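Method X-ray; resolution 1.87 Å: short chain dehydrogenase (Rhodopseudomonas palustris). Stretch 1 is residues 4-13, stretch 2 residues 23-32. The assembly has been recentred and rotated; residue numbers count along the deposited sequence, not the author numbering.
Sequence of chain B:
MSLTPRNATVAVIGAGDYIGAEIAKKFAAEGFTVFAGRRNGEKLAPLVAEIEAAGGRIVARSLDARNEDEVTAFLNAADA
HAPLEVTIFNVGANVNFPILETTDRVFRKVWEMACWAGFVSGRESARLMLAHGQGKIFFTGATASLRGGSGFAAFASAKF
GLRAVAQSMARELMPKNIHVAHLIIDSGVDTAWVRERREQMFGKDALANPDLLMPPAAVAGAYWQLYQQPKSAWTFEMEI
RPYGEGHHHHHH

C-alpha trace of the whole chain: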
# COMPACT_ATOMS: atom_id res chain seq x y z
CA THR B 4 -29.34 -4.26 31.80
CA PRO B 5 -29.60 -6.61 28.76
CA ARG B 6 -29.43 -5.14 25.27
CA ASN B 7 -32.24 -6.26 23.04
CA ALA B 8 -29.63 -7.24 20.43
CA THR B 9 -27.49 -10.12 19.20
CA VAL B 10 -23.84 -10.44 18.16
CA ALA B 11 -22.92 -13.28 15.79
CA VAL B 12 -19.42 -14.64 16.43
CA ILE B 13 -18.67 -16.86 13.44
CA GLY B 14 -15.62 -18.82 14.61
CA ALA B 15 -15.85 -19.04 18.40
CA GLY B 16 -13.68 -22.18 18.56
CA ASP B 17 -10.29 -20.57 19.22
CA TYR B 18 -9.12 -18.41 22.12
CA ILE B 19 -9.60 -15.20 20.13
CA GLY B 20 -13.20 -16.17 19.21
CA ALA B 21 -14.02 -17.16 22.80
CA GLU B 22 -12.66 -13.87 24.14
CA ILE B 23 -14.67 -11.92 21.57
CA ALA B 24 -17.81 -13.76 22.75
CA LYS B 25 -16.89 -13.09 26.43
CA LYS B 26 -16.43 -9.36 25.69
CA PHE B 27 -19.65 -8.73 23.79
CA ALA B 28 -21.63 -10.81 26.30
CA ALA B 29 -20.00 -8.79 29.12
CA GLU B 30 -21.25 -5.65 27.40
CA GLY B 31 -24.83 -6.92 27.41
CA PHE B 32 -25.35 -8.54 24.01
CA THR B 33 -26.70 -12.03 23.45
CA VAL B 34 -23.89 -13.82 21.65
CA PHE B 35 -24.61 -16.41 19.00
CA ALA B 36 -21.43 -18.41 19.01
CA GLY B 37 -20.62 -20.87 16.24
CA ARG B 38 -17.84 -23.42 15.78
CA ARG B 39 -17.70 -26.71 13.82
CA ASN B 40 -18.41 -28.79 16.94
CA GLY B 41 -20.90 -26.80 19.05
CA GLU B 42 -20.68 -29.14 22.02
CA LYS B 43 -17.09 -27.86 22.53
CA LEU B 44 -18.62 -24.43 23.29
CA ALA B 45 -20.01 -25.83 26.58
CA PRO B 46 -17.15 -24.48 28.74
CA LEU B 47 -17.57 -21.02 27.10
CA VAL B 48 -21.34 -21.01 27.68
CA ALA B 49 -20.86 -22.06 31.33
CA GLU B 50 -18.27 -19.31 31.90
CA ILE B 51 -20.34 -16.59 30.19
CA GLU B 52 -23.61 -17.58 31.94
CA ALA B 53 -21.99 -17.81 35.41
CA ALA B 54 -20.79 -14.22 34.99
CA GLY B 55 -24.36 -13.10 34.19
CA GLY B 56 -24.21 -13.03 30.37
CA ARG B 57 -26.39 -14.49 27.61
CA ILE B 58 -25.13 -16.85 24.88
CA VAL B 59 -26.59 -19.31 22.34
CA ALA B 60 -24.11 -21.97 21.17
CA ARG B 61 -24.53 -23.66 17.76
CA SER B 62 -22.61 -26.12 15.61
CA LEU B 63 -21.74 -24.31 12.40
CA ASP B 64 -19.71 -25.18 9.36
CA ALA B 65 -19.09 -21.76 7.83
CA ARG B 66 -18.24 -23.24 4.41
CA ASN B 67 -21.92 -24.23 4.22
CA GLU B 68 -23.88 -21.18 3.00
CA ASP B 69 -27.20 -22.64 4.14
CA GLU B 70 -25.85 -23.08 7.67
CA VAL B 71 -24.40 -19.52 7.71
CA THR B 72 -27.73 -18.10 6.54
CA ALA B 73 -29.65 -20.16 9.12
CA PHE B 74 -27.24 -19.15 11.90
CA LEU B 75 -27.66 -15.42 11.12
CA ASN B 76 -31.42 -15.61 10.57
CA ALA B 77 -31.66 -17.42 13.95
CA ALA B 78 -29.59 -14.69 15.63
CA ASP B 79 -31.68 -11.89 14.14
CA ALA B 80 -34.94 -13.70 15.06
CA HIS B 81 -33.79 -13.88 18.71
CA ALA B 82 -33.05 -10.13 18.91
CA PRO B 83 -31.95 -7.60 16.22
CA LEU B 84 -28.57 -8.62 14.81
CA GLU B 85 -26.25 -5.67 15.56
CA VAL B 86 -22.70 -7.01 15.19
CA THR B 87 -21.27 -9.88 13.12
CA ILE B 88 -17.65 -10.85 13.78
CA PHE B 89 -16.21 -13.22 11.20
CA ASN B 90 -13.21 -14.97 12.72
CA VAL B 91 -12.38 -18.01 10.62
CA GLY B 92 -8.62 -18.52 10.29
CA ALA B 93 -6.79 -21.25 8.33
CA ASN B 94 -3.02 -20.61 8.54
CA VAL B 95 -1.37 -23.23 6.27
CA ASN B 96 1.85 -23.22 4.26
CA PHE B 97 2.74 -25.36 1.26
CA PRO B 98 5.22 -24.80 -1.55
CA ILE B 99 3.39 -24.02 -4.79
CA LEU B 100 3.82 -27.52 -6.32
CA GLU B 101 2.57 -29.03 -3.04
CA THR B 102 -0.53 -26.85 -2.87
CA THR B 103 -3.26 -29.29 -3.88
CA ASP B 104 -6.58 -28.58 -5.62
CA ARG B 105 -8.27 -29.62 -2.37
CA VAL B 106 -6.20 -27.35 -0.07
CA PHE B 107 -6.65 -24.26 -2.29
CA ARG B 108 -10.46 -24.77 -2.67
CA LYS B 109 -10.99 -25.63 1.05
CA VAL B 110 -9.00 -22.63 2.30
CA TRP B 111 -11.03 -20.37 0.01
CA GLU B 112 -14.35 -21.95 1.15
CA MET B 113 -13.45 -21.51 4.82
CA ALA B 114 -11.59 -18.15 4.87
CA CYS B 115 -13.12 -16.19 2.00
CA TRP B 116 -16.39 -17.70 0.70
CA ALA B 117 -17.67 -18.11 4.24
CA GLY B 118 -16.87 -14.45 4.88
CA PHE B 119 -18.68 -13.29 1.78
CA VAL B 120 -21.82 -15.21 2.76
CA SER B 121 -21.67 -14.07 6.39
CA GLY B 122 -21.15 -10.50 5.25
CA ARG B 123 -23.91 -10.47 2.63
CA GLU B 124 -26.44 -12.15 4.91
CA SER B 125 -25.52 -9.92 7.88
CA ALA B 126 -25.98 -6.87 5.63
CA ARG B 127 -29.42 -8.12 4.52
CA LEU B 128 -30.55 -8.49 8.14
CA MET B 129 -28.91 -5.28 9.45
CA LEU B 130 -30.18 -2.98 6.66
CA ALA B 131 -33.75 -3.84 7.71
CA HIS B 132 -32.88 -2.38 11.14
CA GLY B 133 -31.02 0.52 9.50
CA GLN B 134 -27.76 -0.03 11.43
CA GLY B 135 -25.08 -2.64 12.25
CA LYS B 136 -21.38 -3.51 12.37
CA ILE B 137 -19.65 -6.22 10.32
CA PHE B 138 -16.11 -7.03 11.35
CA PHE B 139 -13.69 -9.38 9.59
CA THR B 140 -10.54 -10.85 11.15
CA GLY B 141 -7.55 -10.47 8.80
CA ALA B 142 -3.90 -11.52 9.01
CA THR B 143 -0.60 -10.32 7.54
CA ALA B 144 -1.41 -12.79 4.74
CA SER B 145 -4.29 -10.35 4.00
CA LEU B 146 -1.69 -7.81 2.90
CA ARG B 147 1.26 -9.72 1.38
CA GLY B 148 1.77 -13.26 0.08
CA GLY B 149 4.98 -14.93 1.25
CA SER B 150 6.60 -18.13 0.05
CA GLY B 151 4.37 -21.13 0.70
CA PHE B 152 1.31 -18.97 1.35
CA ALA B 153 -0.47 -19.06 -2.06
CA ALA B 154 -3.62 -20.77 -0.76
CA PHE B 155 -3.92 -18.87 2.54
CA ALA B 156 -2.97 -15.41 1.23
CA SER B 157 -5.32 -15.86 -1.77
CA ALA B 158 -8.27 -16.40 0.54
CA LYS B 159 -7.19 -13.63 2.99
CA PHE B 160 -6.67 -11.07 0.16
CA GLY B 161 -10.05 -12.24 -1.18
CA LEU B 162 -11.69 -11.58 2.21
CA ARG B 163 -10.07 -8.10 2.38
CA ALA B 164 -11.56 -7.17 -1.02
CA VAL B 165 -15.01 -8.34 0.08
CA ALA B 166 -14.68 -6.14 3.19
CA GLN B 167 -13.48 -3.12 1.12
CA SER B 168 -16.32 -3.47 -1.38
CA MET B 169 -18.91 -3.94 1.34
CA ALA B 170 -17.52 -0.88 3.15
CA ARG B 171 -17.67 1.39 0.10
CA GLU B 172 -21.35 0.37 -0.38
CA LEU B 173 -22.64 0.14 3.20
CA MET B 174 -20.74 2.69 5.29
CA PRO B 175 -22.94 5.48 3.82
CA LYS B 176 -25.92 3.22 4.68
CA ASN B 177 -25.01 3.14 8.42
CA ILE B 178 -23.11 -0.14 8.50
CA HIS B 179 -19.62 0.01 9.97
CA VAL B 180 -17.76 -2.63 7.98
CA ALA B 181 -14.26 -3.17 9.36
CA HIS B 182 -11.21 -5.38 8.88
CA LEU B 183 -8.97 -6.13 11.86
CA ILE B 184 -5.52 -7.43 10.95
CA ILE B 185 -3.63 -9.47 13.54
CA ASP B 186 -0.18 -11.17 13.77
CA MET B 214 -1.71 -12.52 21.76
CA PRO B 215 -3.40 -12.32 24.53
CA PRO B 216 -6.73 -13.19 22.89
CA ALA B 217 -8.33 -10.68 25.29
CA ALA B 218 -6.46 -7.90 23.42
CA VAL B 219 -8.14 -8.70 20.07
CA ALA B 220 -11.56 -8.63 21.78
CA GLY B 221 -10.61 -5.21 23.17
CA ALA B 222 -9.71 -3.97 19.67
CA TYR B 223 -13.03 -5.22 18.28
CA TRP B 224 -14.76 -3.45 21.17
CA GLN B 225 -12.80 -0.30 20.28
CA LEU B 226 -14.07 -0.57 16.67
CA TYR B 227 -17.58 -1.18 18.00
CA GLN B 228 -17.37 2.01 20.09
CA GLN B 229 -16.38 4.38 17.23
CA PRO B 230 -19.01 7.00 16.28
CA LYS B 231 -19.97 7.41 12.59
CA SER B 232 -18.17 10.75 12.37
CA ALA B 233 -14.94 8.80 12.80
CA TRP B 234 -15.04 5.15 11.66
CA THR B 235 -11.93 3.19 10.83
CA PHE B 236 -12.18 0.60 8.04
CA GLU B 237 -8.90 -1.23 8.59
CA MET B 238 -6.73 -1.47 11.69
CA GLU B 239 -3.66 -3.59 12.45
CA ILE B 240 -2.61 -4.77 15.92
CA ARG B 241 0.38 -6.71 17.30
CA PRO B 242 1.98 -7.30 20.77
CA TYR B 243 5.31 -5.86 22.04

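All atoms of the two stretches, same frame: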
# COMPACT_ATOMS: atom_id res chain seq x y z
N THR B 4 -28.18 -4.28 32.74
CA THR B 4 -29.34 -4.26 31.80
C THR B 4 -28.97 -4.92 30.46
O THR B 4 -27.99 -4.53 29.82
CB THR B 4 -29.89 -2.81 31.57
OG1 THR B 4 -30.21 -2.22 32.84
CG2 THR B 4 -31.16 -2.80 30.69
N PRO B 5 -29.75 -5.95 30.06
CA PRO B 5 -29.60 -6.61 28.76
C PRO B 5 -29.92 -5.70 27.57
O PRO B 5 -30.91 -4.97 27.59
CB PRO B 5 -30.63 -7.75 28.83
CG PRO B 5 -31.63 -7.31 29.83
CD PRO B 5 -30.83 -6.58 30.86
N ARG B 6 -29.07 -5.75 26.55
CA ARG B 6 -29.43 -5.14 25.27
C ARG B 6 -30.40 -6.07 24.57
O ARG B 6 -30.27 -7.29 24.64
CB ARG B 6 -28.20 -4.94 24.40
CG ARG B 6 -27.23 -3.89 24.90
CD ARG B 6 -25.90 -4.16 24.28
NE ARG B 6 -24.83 -3.36 24.86
CZ ARG B 6 -24.40 -2.21 24.36
NH1 ARG B 6 -24.96 -1.71 23.26
NH2 ARG B 6 -23.41 -1.56 24.95
N ASN B 7 -31.37 -5.49 23.89
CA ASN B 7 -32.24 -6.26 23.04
C ASN B 7 -31.58 -6.42 21.67
O ASN B 7 -32.06 -5.91 20.67
CB ASN B 7 -33.60 -5.57 22.92
CG ASN B 7 -34.63 -6.41 22.18
OD1 ASN B 7 -35.53 -5.87 21.54
ND2 ASN B 7 -34.49 -7.74 22.26
N ALA B 8 -30.45 -7.14 21.64
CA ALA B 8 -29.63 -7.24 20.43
C ALA B 8 -28.75 -8.47 20.49
O ALA B 8 -28.37 -8.94 21.58
CB ALA B 8 -28.75 -6.01 20.30
N THR B 9 -28.44 -9.00 19.31
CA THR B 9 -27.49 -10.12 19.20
C THR B 9 -26.18 -9.72 18.51
O THR B 9 -26.15 -8.78 17.72
CB THR B 9 -28.08 -11.34 18.47
OG1 THR B 9 -28.70 -10.91 17.25
CG2 THR B 9 -29.12 -12.03 19.34
N VAL B 10 -25.12 -10.45 18.86
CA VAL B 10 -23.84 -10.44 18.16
C VAL B 10 -23.54 -11.85 17.64
O VAL B 10 -23.54 -12.81 18.41
CB VAL B 10 -22.67 -10.00 19.11
CG1 VAL B 10 -21.32 -10.16 18.42
CG2 VAL B 10 -22.86 -8.59 19.54
N ALA B 11 -23.30 -11.98 16.34
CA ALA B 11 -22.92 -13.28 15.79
C ALA B 11 -21.40 -13.39 15.78
O ALA B 11 -20.72 -12.57 15.18
CB ALA B 11 -23.47 -13.45 14.40
N VAL B 12 -20.86 -14.38 16.48
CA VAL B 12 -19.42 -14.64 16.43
C VAL B 12 -19.24 -15.91 15.60
O VAL B 12 -19.50 -17.03 16.07
CB VAL B 12 -18.78 -14.77 17.84
CG1 VAL B 12 -17.31 -15.16 17.73
CG2 VAL B 12 -18.91 -13.48 18.61
N ILE B 13 -18.88 -15.73 14.33
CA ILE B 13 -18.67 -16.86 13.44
C ILE B 13 -17.20 -17.27 13.57
O ILE B 13 -16.31 -16.60 13.05
CB ILE B 13 -19.10 -16.55 11.98
CG1 ILE B 13 -20.62 -16.38 11.92
CG2 ILE B 13 -18.68 -17.68 11.04
CD1 ILE B 13 -21.12 -15.50 10.80
N ILE B 23 -13.75 -12.85 22.23
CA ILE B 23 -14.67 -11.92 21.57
C ILE B 23 -16.08 -12.13 22.12
O ILE B 23 -16.76 -11.17 22.47
CB ILE B 23 -14.66 -12.08 20.03
CG1 ILE B 23 -13.31 -11.64 19.44
CG2 ILE B 23 -15.76 -11.27 19.42
CD1 ILE B 23 -13.10 -12.07 17.99
N ALA B 24 -16.49 -13.40 22.23
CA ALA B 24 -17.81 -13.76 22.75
C ALA B 24 -17.95 -13.28 24.20
O ALA B 24 -18.94 -12.63 24.52
CB ALA B 24 -18.03 -15.27 22.63
N LYS B 25 -16.94 -13.57 25.03
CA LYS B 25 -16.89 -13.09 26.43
C LYS B 25 -17.07 -11.58 26.53
O LYS B 25 -17.83 -11.11 27.36
CB LYS B 25 -15.58 -13.49 27.13
CG LYS B 25 -15.42 -14.98 27.49
CD LYS B 25 -14.13 -15.21 28.32
CE LYS B 25 -13.56 -16.61 28.09
NZ LYS B 25 -12.39 -16.96 28.97
N LYS B 26 -16.38 -10.83 25.66
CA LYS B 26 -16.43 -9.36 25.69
C LYS B 26 -17.79 -8.79 25.32
O LYS B 26 -18.32 -7.94 26.03
CB LYS B 26 -15.33 -8.75 24.79
CG LYS B 26 -15.29 -7.20 24.73
CD LYS B 26 -15.21 -6.55 26.12
CE LYS B 26 -14.46 -5.24 26.07
NZ LYS B 26 -14.94 -4.27 27.09
N PHE B 27 -18.36 -9.25 24.21
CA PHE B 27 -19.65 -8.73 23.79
C PHE B 27 -20.79 -9.17 24.70
O PHE B 27 -21.75 -8.42 24.88
CB PHE B 27 -19.91 -9.03 22.31
CG PHE B 27 -19.14 -8.11 21.40
CD1 PHE B 27 -19.72 -6.94 20.92
CD2 PHE B 27 -17.81 -8.39 21.07
CE1 PHE B 27 -19.01 -6.07 20.10
CE2 PHE B 27 -17.09 -7.53 20.25
CZ PHE B 27 -17.68 -6.37 19.76
N ALA B 28 -20.67 -10.36 25.30
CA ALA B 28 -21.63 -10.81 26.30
C ALA B 28 -21.51 -10.00 27.58
O ALA B 28 -22.51 -9.71 28.22
CB ALA B 28 -21.48 -12.29 26.58
N ALA B 29 -20.28 -9.62 27.94
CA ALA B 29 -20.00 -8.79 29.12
C ALA B 29 -20.56 -7.39 28.97
O ALA B 29 -20.87 -6.72 29.95
CB ALA B 29 -18.51 -8.73 29.41
N GLU B 30 -20.71 -6.96 27.72
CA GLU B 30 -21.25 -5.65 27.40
C GLU B 30 -22.75 -5.70 27.13
O GLU B 30 -23.33 -4.73 26.67
CB GLU B 30 -20.53 -5.05 26.20
CG GLU B 30 -19.02 -4.83 26.41
CD GLU B 30 -18.68 -3.79 27.48
OE1 GLU B 30 -19.53 -2.93 27.79
OE2 GLU B 30 -17.55 -3.84 28.00
N GLY B 31 -23.37 -6.85 27.40
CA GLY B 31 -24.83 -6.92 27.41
C GLY B 31 -25.50 -7.44 26.16
O GLY B 31 -26.72 -7.39 26.06
N PHE B 32 -24.74 -7.96 25.20
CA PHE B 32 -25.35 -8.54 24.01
C PHE B 32 -25.64 -10.02 24.23
O PHE B 32 -24.96 -10.66 25.04
CB PHE B 32 -24.43 -8.41 22.81
CG PHE B 32 -24.28 -7.01 22.28
CD1 PHE B 32 -25.18 -6.51 21.34
CD2 PHE B 32 -23.20 -6.23 22.66
CE1 PHE B 32 -25.02 -5.22 20.82
CE2 PHE B 32 -23.03 -4.93 22.15
CZ PHE B 32 -23.94 -4.43 21.22
O HOH W 1 -21.90 -1.92 27.08

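Which polar contacts tie the two stretches together? Both direct hydrogen bonds come from Arg6 and end on backbone carbonyls just past the helix. Its backbone N reaches Gly31 O at 2.9 Å, and its side-chain NE reaches Glu30 O at 2.7 Å, so one residue engages two successive carbonyls with main chain and side chain. A water extends the link: it accepts from Arg6 NH2 at 2.6 Å and donates to Glu30 OE1 at 2.7 Å and Glu30 O at 3.2 Å. Glu30 OE2 meanwhile forms a salt bridge with Lys26 NZ at 2.8 Å, one turn back.

How is Phe32 held? Its ring is sandwiched. Over one face the guanidinium of Arg6 lies flat, its plane tilted only 14° from the ring, and Arg6 CD sits 3.5 Å from the ring centroid, almost on the normal. Over the opposite face is Val10 CG2, 3.5 Å from Phe32 CG, while Ala8 CB meets the edge at Phe32 CD1, 3.8 Å away. An extended arginine suits this place, covering the ring while NE and NH2 still find acceptors in Glu30 O and the water.

What packs the strand against the helix? Strand 9-13 runs almost exactly antiparallel to helix 23-29, and alternation turns Val10 and Val12 toward it. Val10 CG2 also touches Phe27 CD1 at 3.8 Å; Val12 CG2 meets Ile23 CG2 at 3.9 Å and lies 4.5 Å from Ala24 CB. These residues are buried, and the small Ala24 leaves its backbone near the valine, with Ala24 CA 4.3 Å from Val12 CG2.

Why is glycine fitting at Gly31? Its positive phi of 98° would jam a CB against the preceding carbonyl. An ideal CB would also point toward stretch 1, 3.5 Å from Thr4 O and 3.6 Å from Arg6 NE.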